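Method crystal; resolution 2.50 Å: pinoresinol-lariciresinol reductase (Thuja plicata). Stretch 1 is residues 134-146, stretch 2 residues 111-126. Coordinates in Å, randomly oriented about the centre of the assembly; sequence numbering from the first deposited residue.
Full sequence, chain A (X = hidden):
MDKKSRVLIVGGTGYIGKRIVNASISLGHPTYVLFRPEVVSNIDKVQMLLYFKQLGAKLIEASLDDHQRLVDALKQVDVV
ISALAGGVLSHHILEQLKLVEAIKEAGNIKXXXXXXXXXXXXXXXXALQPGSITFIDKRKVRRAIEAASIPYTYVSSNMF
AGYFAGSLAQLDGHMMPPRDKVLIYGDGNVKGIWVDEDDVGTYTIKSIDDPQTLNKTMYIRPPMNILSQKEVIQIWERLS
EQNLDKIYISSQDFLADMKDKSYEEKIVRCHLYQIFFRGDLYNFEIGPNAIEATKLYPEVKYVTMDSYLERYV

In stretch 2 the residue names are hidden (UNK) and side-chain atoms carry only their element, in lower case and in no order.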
ATOM      1  N   THR A 134      -3.176   4.722  -7.025  1.00 17.28           N
ATOM      2  CA  THR A 134      -2.395   4.490  -8.220  1.00 16.84           C
ATOM      3  C   THR A 134      -1.790   5.803  -8.686  1.00 21.45           C
ATOM      4  O   THR A 134      -0.598   5.881  -8.999  1.00 26.69           O
ATOM      5  CB  THR A 134      -3.352   3.880  -9.271  1.00 16.38           C
ATOM      6  OG1 THR A 134      -3.676   2.592  -8.761  1.00 22.44           O
ATOM      7  CG2 THR A 134      -2.788   3.748 -10.664  1.00 10.99           C
ATOM      8  N   PHE A 135      -2.613   6.859  -8.674  1.00 21.28           N
ATOM      9  CA  PHE A 135      -2.150   8.123  -9.199  1.00 20.19           C
ATOM     10  C   PHE A 135      -1.301   8.790  -8.140  1.00 20.77           C
ATOM     11  O   PHE A 135      -0.411   9.562  -8.494  1.00 20.95           O
ATOM     12  CB  PHE A 135      -3.377   8.974  -9.626  1.00 20.70           C
ATOM     13  CG  PHE A 135      -4.288   8.205 -10.594  1.00 25.29           C
ATOM     14  CD1 PHE A 135      -5.591   7.853 -10.196  1.00 21.89           C
ATOM     15  CD2 PHE A 135      -3.805   7.773 -11.841  1.00 21.69           C
ATOM     16  CE1 PHE A 135      -6.392   7.071 -11.029  1.00 10.01           C
ATOM     17  CE2 PHE A 135      -4.624   6.988 -12.663  1.00 19.31           C
ATOM     18  CZ  PHE A 135      -5.911   6.639 -12.255  1.00  9.25           C
ATOM     19  N   ILE A 136      -1.516   8.476  -6.854  1.00 18.63           N
ATOM     20  CA  ILE A 136      -0.656   8.961  -5.781  1.00 23.84           C
ATOM     21  C   ILE A 136       0.758   8.362  -5.942  1.00 31.89           C
ATOM     22  O   ILE A 136       1.767   9.083  -5.944  1.00 37.06           O
ATOM     23  CB  ILE A 136      -1.210   8.531  -4.427  1.00 18.38           C
ATOM     24  CG1 ILE A 136      -2.518   9.205  -4.128  1.00 22.98           C
ATOM     25  CG2 ILE A 136      -0.176   8.863  -3.362  1.00 19.81           C
ATOM     26  CD1 ILE A 136      -2.411  10.730  -3.967  1.00 29.37           C
ATOM     27  N   ASP A 137       0.814   7.017  -6.071  1.00 27.30           N
ATOM     28  CA  ASP A 137       2.039   6.258  -6.176  1.00 19.73           C
ATOM     29  C   ASP A 137       2.926   6.704  -7.296  1.00 17.53           C
ATOM     30  O   ASP A 137       4.050   7.119  -7.050  1.00 23.17           O
ATOM     31  CB  ASP A 137       1.723   4.810  -6.373  1.00 19.40           C
ATOM     32  CG  ASP A 137       1.235   4.009  -5.167  1.00 21.86           C
ATOM     33  OD1 ASP A 137       1.102   4.468  -4.017  1.00 18.30           O
ATOM     34  OD2 ASP A 137       0.975   2.855  -5.436  1.00 18.49           O
ATOM     35  N   LYS A 138       2.404   6.645  -8.514  1.00 15.72           N
ATOM     36  CA  LYS A 138       3.064   7.108  -9.734  1.00 15.82           C
ATOM     37  C   LYS A 138       3.527   8.558  -9.711  1.00 13.74           C
ATOM     38  O   LYS A 138       4.294   8.975 -10.570  1.00 16.56           O
ATOM     39  CB  LYS A 138       2.124   6.959 -10.932  1.00 18.19           C
ATOM     40  CG  LYS A 138       1.659   5.548 -11.266  1.00 25.15           C
ATOM     41  CD  LYS A 138       0.652   5.516 -12.407  1.00 29.11           C
ATOM     42  CE  LYS A 138       0.342   4.066 -12.778  1.00 29.20           C
ATOM     43  NZ  LYS A 138      -0.750   3.981 -13.732  1.00 29.39           N
ATOM     44  N   ARG A 139       3.034   9.384  -8.792  1.00 15.32           N
ATOM     45  CA  ARG A 139       3.469  10.757  -8.719  1.00 19.58           C
ATOM     46  C   ARG A 139       4.754  10.830  -7.908  1.00 18.25           C
ATOM     47  O   ARG A 139       5.686  11.539  -8.286  1.00 16.59           O
ATOM     48  CB  ARG A 139       2.372  11.644  -8.077  1.00 21.72           C
ATOM     49  CG  ARG A 139       1.429  12.300  -9.091  1.00 18.07           C
ATOM     50  CD  ARG A 139       0.618  13.409  -8.448  1.00 14.54           C
ATOM     51  NE  ARG A 139      -0.801  13.290  -8.744  1.00 17.83           N
ATOM     52  CZ  ARG A 139      -1.689  12.808  -7.848  1.00 15.29           C
ATOM     53  NH1 ARG A 139      -1.340  12.397  -6.628  1.00 10.03           N
ATOM     54  NH2 ARG A 139      -2.979  12.761  -8.158  1.00 15.17           N
ATOM     55  N   LYS A 140       4.810  10.084  -6.800  1.00 16.09           N
ATOM     56  CA  LYS A 140       5.994   9.981  -5.959  1.00 18.56           C
ATOM     57  C   LYS A 140       7.237   9.626  -6.757  1.00 15.08           C
ATOM     58  O   LYS A 140       8.321  10.196  -6.589  1.00 18.00           O
ATOM     59  CB  LYS A 140       5.804   8.916  -4.905  1.00 19.56           C
ATOM     60  CG  LYS A 140       4.977   9.460  -3.796  1.00 22.62           C
ATOM     61  CD  LYS A 140       5.307   8.542  -2.640  1.00 33.02           C
ATOM     62  CE  LYS A 140       5.534   9.373  -1.378  1.00 37.10           C
ATOM     63  NZ  LYS A 140       4.328  10.038  -0.895  1.00 40.13           N
ATOM     64  N   VAL A 141       6.984   8.686  -7.663  1.00  8.03           N
ATOM     65  CA  VAL A 141       7.923   8.189  -8.637  1.00  9.30           C
ATOM     66  C   VAL A 141       8.245   9.291  -9.644  1.00 15.78           C
ATOM     67  O   VAL A 141       9.425   9.439  -9.971  1.00 20.29           O
ATOM     68  CB  VAL A 141       7.241   6.954  -9.249  1.00 12.95           C
ATOM     69  CG1 VAL A 141       7.896   6.474 -10.543  1.00  9.84           C
ATOM     70  CG2 VAL A 141       7.282   5.869  -8.153  1.00 11.42           C
ATOM     71  N   ARG A 142       7.243  10.074 -10.131  1.00 14.58           N
ATOM     72  CA  ARG A 142       7.438  11.163 -11.080  1.00  9.11           C
ATOM     73  C   ARG A 142       8.149  12.324 -10.457  1.00  7.50           C
ATOM     74  O   ARG A 142       9.058  12.854 -11.068  1.00  7.37           O
ATOM     75  CB  ARG A 142       6.155  11.783 -11.629  1.00 17.72           C
ATOM     76  CG  ARG A 142       5.334  11.061 -12.668  1.00 17.27           C
ATOM     77  CD  ARG A 142       4.446  12.085 -13.318  1.00 11.04           C
ATOM     78  NE  ARG A 142       3.593  11.425 -14.290  1.00 23.33           N
ATOM     79  CZ  ARG A 142       2.883  12.077 -15.228  1.00 20.51           C
ATOM     80  NH1 ARG A 142       2.908  13.403 -15.348  1.00  7.71           N
ATOM     81  NH2 ARG A 142       2.116  11.387 -16.073  1.00 20.17           N
ATOM     82  N   ARG A 143       7.733  12.767  -9.274  1.00  6.03           N
ATOM     83  CA  ARG A 143       8.365  13.890  -8.598  1.00  8.61           C
ATOM     84  C   ARG A 143       9.800  13.653  -8.135  1.00 14.24           C
ATOM     85  O   ARG A 143      10.513  14.629  -7.912  1.00 23.02           O
ATOM     86  CB  ARG A 143       7.523  14.278  -7.404  1.00  2.00           C
ATOM     87  CG  ARG A 143       6.964  15.662  -7.569  1.00  9.85           C
ATOM     88  CD  ARG A 143       5.472  15.671  -7.880  1.00 22.44           C
ATOM     89  NE  ARG A 143       5.141  14.965  -9.107  1.00 29.47           N
ATOM     90  CZ  ARG A 143       5.325  15.490 -10.331  1.00 33.32           C
ATOM     91  NH1 ARG A 143       5.814  16.724 -10.494  1.00 43.59           N
ATOM     92  NH2 ARG A 143       5.109  14.743 -11.422  1.00 27.50           N
ATOM     93  N   ALA A 144      10.205  12.375  -7.936  1.00 17.35           N
ATOM     94  CA  ALA A 144      11.553  11.913  -7.575  1.00  9.59           C
ATOM     95  C   ALA A 144      12.465  11.790  -8.784  1.00  9.81           C
ATOM     96  O   ALA A 144      13.667  11.945  -8.675  1.00 17.22           O
ATOM     97  CB  ALA A 144      11.516  10.549  -6.938  1.00  5.02           C
ATOM     98  N   ILE A 145      11.924  11.482  -9.958  1.00 16.95           N
ATOM     99  CA  ILE A 145      12.640  11.448 -11.216  1.00 17.78           C
ATOM    100  C   ILE A 145      13.096  12.869 -11.454  1.00 22.82           C
ATOM    101  O   ILE A 145      14.297  13.075 -11.436  1.00 30.95           O
ATOM    102  CB  ILE A 145      11.688  10.961 -12.339  1.00 16.53           C
ATOM    103  CG1 ILE A 145      11.741   9.469 -12.324  1.00 18.85           C
ATOM    104  CG2 ILE A 145      12.054  11.469 -13.732  1.00 15.05           C
ATOM    105  CD1 ILE A 145      10.791   8.959 -13.403  1.00 24.21           C
ATOM    106  N   GLU A 146      12.181  13.843 -11.618  1.00 28.71           N
ATOM    107  CA  GLU A 146      12.487  15.248 -11.878  1.00 28.40           C
ATOM    108  C   GLU A 146      13.369  15.901 -10.828  1.00 26.73           C
ATOM    109  O   GLU A 146      14.130  16.785 -11.196  1.00 26.71           O
ATOM    110  CB  GLU A 146      11.253  16.097 -11.942  1.00 33.57           C
ATOM    111  CG  GLU A 146      10.115  15.549 -12.772  1.00 38.58           C
ATOM    112  CD  GLU A 146       8.731  15.680 -12.160  1.00 39.26           C
ATOM    113  OE1 GLU A 146       7.831  15.025 -12.665  1.00 44.57           O
ATOM    114  OE2 GLU A 146       8.542  16.395 -11.180  1.00 43.60           O
ATOM    115  N   UNK A 111      17.373   8.548 -21.255  1.00 19.88           N
ATOM    116  CA  UNK A 111      15.926   8.538 -21.082  1.00 17.98           C
ATOM    117  C   UNK A 111      15.408   7.400 -20.241  1.00 10.92           C
ATOM    118  O   UNK A 111      15.729   6.232 -20.421  1.00 10.14           O
ATOM    119  n   UNK A 111      14.458  11.096 -23.305  1.00  5.01           N
ATOM    120  c   UNK A 111      13.842  11.442 -24.426  1.00 10.17           C
ATOM    121  c   UNK A 111      13.733   8.952 -22.314  1.00 12.75           C
ATOM    122  c   UNK A 111      15.152   8.404 -22.385  1.00 24.41           C
ATOM    123  n   UNK A 111      14.558  12.064 -25.349  1.00  4.80           N
ATOM    124  c   UNK A 111      13.754  10.468 -22.205  1.00  8.44           C
ATOM    125  n   UNK A 111      12.536  11.223 -24.612  1.00 10.12           N
ATOM    126  N   UNK A 112      14.521   7.842 -19.372  1.00 12.56           N
ATOM    127  CA  UNK A 112      13.763   6.985 -18.483  1.00 12.65           C
ATOM    128  C   UNK A 112      12.272   7.257 -18.667  1.00 11.63           C
ATOM    129  O   UNK A 112      11.808   8.400 -18.566  1.00  8.18           O
ATOM    130  c   UNK A 112      13.460   6.392 -16.070  1.00  2.89           C
ATOM    131  c   UNK A 112      13.243   5.046 -16.331  1.00  2.00           C
ATOM    132  c   UNK A 112      12.512   6.132 -13.864  1.00  2.00           C
ATOM    133  c   UNK A 112      13.094   6.934 -14.840  1.00  7.14           C
ATOM    134  c   UNK A 112      14.152   7.277 -17.077  1.00 10.33           C
ATOM    135  c   UNK A 112      12.297   4.779 -14.122  1.00  2.59           C
ATOM    136  c   UNK A 112      12.662   4.237 -15.350  1.00  6.62           C
ATOM    137  N   UNK A 113      11.587   6.150 -18.994  1.00 10.03           N
ATOM    138  CA  UNK A 113      10.135   6.075 -19.173  1.00  5.14           C
ATOM    139  C   UNK A 113       9.550   5.199 -18.060  1.00  2.00           C
ATOM    140  O   UNK A 113       9.766   3.980 -18.085  1.00  2.00           O
ATOM    141  c   UNK A 113       9.777   5.484 -20.555  1.00  2.00           C
ATOM    142  c   UNK A 113       9.009   5.837 -22.953  1.00  6.04           C
ATOM    143  c   UNK A 113       9.867   6.371 -21.797  1.00  2.00           C
ATOM    144  c   UNK A 113      11.257   6.367 -22.304  1.00  2.00           C
ATOM    145  N   UNK A 114       8.890   5.775 -17.018  1.00  2.00           N
ATOM    146  CA  UNK A 114       8.284   5.081 -15.865  1.00  2.11           C
ATOM    147  C   UNK A 114       7.116   4.161 -16.170  1.00  4.08           C
ATOM    148  O   UNK A 114       6.727   4.014 -17.332  1.00 11.95           O
ATOM    149  c   UNK A 114       8.575   7.335 -15.286  1.00  3.21           C
ATOM    150  c   UNK A 114       8.769   7.196 -16.798  1.00  2.00           C
ATOM    151  c   UNK A 114       7.823   6.141 -14.877  1.00  2.00           C
ATOM    152  N   UNK A 115       6.567   3.553 -15.111  1.00  3.63           N
ATOM    153  CA  UNK A 115       5.405   2.699 -15.225  1.00 13.56           C
ATOM    154  C   UNK A 115       4.175   3.574 -15.080  1.00 19.10           C
ATOM    155  O   UNK A 115       3.650   3.795 -13.982  1.00 26.87           O
ATOM    156  c   UNK A 115       5.377   1.665 -14.148  1.00 14.24           C
ATOM    157  o   UNK A 115       4.232   0.888 -14.424  1.00 10.29           O
ATOM    158  N   UNK A 116       3.830   4.094 -16.268  1.00 17.94           N
ATOM    159  CA  UNK A 116       2.716   4.974 -16.575  1.00 18.55           C
ATOM    160  C   UNK A 116       1.695   4.097 -17.310  1.00 19.93           C
ATOM    161  O   UNK A 116       1.157   3.122 -16.772  1.00 18.44           O
ATOM    162  c   UNK A 116       4.127   7.152 -16.769  1.00 14.64           C
ATOM    163  c   UNK A 116       3.380   8.008 -15.762  1.00 13.99           C
ATOM    164  o   UNK A 116       2.472   8.731 -16.163  1.00 17.74           O
ATOM    165  o   UNK A 116       3.706   7.958 -14.579  1.00 17.41           O
ATOM    166  c   UNK A 116       3.263   6.109 -17.454  1.00 14.38           C
ATOM    167  N   UNK A 117       1.528   4.388 -18.610  1.00 21.84           N
ATOM    168  CA  UNK A 117       0.675   3.707 -19.591  1.00 25.49           C
ATOM    169  C   UNK A 117      -0.849   3.707 -19.306  1.00 25.72           C
ATOM    170  O   UNK A 117      -1.569   2.761 -19.639  1.00 23.86           O
ATOM    171  c   UNK A 117       2.698   2.143 -20.120  1.00 21.22           C
ATOM    172  c   UNK A 117       3.624   1.850 -19.104  1.00 19.06           C
ATOM    173  c   UNK A 117       5.422   2.067 -20.712  1.00 18.79           C
ATOM    174  c   UNK A 117       4.988   1.817 -19.404  1.00 15.02           C
ATOM    175  c   UNK A 117       1.219   2.253 -19.767  1.00 25.32           C
ATOM    176  c   UNK A 117       3.135   2.387 -21.433  1.00 23.06           C
ATOM    177  c   UNK A 117       4.504   2.348 -21.725  1.00 14.19           C
ATOM    178  N   UNK A 118      -1.335   4.844 -18.770  1.00 22.91           N
ATOM    179  CA  UNK A 118      -2.715   5.050 -18.360  1.00 24.88           C
ATOM    180  C   UNK A 118      -3.139   6.524 -18.313  1.00 28.05           C
ATOM    181  O   UNK A 118      -2.717   7.351 -19.117  1.00 23.70           O
ATOM    182  N   UNK A 119      -3.983   6.823 -17.321  1.00 29.46           N
ATOM    183  CA  UNK A 119      -4.647   8.099 -17.100  1.00 32.61           C
ATOM    184  C   UNK A 119      -3.944   9.449 -16.937  1.00 38.92           C
ATOM    185  O   UNK A 119      -4.570  10.491 -17.189  1.00 44.59           O
ATOM    186  c   UNK A 119      -6.716   7.063 -16.032  1.00 37.74           C
ATOM    187  c   UNK A 119      -9.187   8.047 -15.847  1.00 37.90           C
ATOM    188  c   UNK A 119      -5.544   8.002 -15.890  1.00 31.52           C
ATOM    189  s   UNK A 119      -7.960   7.397 -14.757  1.00 41.71           S
ATOM    190  N   UNK A 120      -2.682   9.446 -16.485  1.00 35.84           N
ATOM    191  CA  UNK A 120      -1.816  10.592 -16.178  1.00 31.09           C
ATOM    192  C   UNK A 120      -2.053  11.192 -14.786  1.00 30.03           C
ATOM    193  O   UNK A 120      -2.863  12.107 -14.594  1.00 32.64           O
ATOM    194  c   UNK A 120      -1.941  11.727 -17.222  1.00 26.30           C
ATOM    195  o   UNK A 120      -0.714  13.583 -18.069  1.00 29.99           O
ATOM    196  o   UNK A 120      -0.329  13.075 -16.057  1.00 26.33           O
ATOM    197  c   UNK A 120      -0.925  12.866 -17.101  1.00 27.83           C
ATOM    198  N   UNK A 121      -1.218  10.771 -13.812  1.00 27.35           N
ATOM    199  CA  UNK A 121      -1.341  11.094 -12.408  1.00 22.46           C
ATOM    200  C   UNK A 121      -1.410  12.540 -11.974  1.00 22.23           C
ATOM    201  O   UNK A 121      -2.206  12.863 -11.090  1.00 23.34           O
ATOM    202  c   UNK A 121      -0.187  10.364 -11.788  1.00 20.38           C
ATOM    203  c   UNK A 121       0.804  10.254 -12.895  1.00 22.91           C
ATOM    204  c   UNK A 121      -0.117   9.825 -13.993  1.00 22.10           C
ATOM    205  N   UNK A 122      -0.612  13.438 -12.535  1.00 21.71           N
ATOM    206  CA  UNK A 122      -0.736  14.791 -12.044  1.00 28.20           C
ATOM    207  C   UNK A 122      -1.625  15.681 -12.896  1.00 32.79           C
ATOM    208  O   UNK A 122      -1.518  16.912 -12.867  1.00 32.47           O
ATOM    209  o   UNK A 122       1.089  15.515 -14.203  1.00 22.70           O
ATOM    210  o   UNK A 122       2.760  15.289 -12.865  1.00 19.23           O
ATOM    211  c   UNK A 122       1.561  15.392 -13.076  1.00 19.76           C
ATOM    212  c   UNK A 122       0.664  15.380 -11.873  1.00 18.62           C
ATOM    213  N   UNK A 123      -2.491  15.005 -13.688  1.00 39.20           N
ATOM    214  CA  UNK A 123      -3.583  15.678 -14.384  1.00 42.00           C
ATOM    215  C   UNK A 123      -4.708  15.403 -13.401  1.00 45.78           C
ATOM    216  O   UNK A 123      -5.408  14.383 -13.347  1.00 43.58           O
ATOM    217  c   UNK A 123      -3.449  17.357 -17.063  1.00 39.95           C
ATOM    218  c   UNK A 123      -3.871  15.070 -15.793  1.00 41.31           C
ATOM    219  c   UNK A 123      -3.060  15.873 -16.820  1.00 41.32           C
ATOM    220  c   UNK A 123      -5.358  15.127 -16.179  1.00 37.04           C
ATOM    221  N   UNK A 124      -4.628  16.429 -12.540  1.00 48.54           N
ATOM    222  CA  UNK A 124      -5.410  16.672 -11.350  1.00 47.77           C
ATOM    223  C   UNK A 124      -5.479  15.510 -10.364  1.00 44.82           C
ATOM    224  O   UNK A 124      -5.016  15.587  -9.224  1.00 36.43           O
ATOM    225  s   UNK A 124      -6.378  19.773 -11.589  1.00 81.46           S
ATOM    226  c   UNK A 124      -7.136  18.372 -12.458  1.00 61.66           C
ATOM    227  c   UNK A 124      -6.853  17.076 -11.735  1.00 53.64           C
ATOM    228  c   UNK A 124      -5.127  20.249 -12.757  1.00 72.59           C
ATOM    229  N   UNK A 125      -6.055  14.428 -10.908  1.00 43.59           N
ATOM    230  CA  UNK A 125      -6.570  13.261 -10.223  1.00 45.23           C
ATOM    231  C   UNK A 125      -6.926  13.500  -8.737  1.00 47.41           C
ATOM    232  O   UNK A 125      -6.250  13.247  -7.732  1.00 53.01           O
ATOM    233  o   UNK A 125      -6.080  11.173 -14.103  1.00 32.44           O
ATOM    234  o   UNK A 125      -7.595  11.107 -12.600  1.00 34.36           O
ATOM    235  c   UNK A 125      -5.577  12.114 -10.452  1.00 39.70           C
ATOM    236  c   UNK A 125      -5.325  11.734 -11.934  1.00 36.44           C
ATOM    237  c   UNK A 125      -6.425  11.313 -12.931  1.00 35.89           C
ATOM    238  N   UNK A 126      -8.032  14.258  -8.869  1.00 44.52           N
ATOM    239  CA  UNK A 126      -9.077  14.815  -7.992  1.00 41.09           C
ATOM    240  C   UNK A 126     -10.054  13.709  -7.591  1.00 40.55           C
ATOM    241  O   UNK A 126     -11.121  13.943  -7.028  1.00 40.23           O
ATOM    242  c   UNK A 126     -11.097  14.520 -10.652  1.00 42.01           C
ATOM    243  c   UNK A 126     -10.079  15.342 -10.218  1.00 44.31           C
ATOM    244  c   UNK A 126      -9.833  15.878  -8.791  1.00 43.66           C
ATOM    245  n   UNK A 126      -9.247  15.490 -11.241  1.00 44.99           N
ATOM    246  c   UNK A 126      -9.703  14.791 -12.244  1.00 40.84           C
ATOM    247  n   UNK A 126     -10.820  14.205 -11.893  1.00 39.59           N
TER

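Position 111 carries three carbons, a nitrogen and a carbon bearing two further nitrogens, out of reach of the helix: Arg 111. At 112 one carbon leads to a six-carbon ring, one carbon of which meets Ile 145; this is Phe 112, with CE2 3.3 Å from Ile 145 CD1. Position 113 has four carbons forked at the second and points away from the helix, as Leu 113. At 114 three carbons close onto the backbone nitrogen beside Val 141 and Ile 145, which defines Pro 114; its CG lies 3.3 Å from Ile 145 CD1.

Position 115 holds one carbon and one oxygen, Ser 115, and its backbone O is 3.5 Å from Lys 138 CE. Position 116 has three carbons, the third carrying two oxygens that reach Arg 142: Glu 116. Position 117, a carbon and a six-carbon ring turned away, is Phe 117. No side-chain atom follows at 118, hence Gly 118. At 119 an unbranched chain of two carbons, sulfur and carbon passes the ring of Phe 135; it is Met 119, with SD 3.3 Å from Phe 135 CZ.

Position 120 has two carbons, the second with two oxygens, one near Arg 142: Asp 120. At 121 three carbons again close onto the backbone nitrogen, packing on Phe 135 and the arginines at 139 and 142; this is Pro 121. Position 122 repeats the two-carbon, two-oxygen pattern, its oxygens facing Arg 142 and Arg 143: Asp 122. Four carbons forked at the first, one arm two carbons long, make 123 Ile 123. Position 124, two carbons, sulfur and carbon pointing away, is Met 124. At 125 three carbons end in two oxygens, and the second carbon lies over one face of the Phe 135 ring: Glu 125. The five-membered ring of three carbons and two nitrogens at 126 also points away, as His 126.

The contact combines apolar packing with charge pairing. Arg 142 is its hub: NH2 hydrogen-bonds Glu 116 OE1 at 2.7 Å within a salt bridge and pairs with Asp 120 OD2 at 3.0 Å, while NH1 meets Asp 122 OD2 at 3.0 Å. Pro 121 CG covers one face of this guanidinium, 3.3 Å from Arg 142 NE. Arg 143 NH2 adds a bridge to Asp 122 OD1 at 2.8 Å. Arg 139 NE instead hydrogen-bonds the backbone, reaching Pro 121 O at 2.8 Å.

Stretch 2 111-126: RFLPSEFGMDPDIMEH
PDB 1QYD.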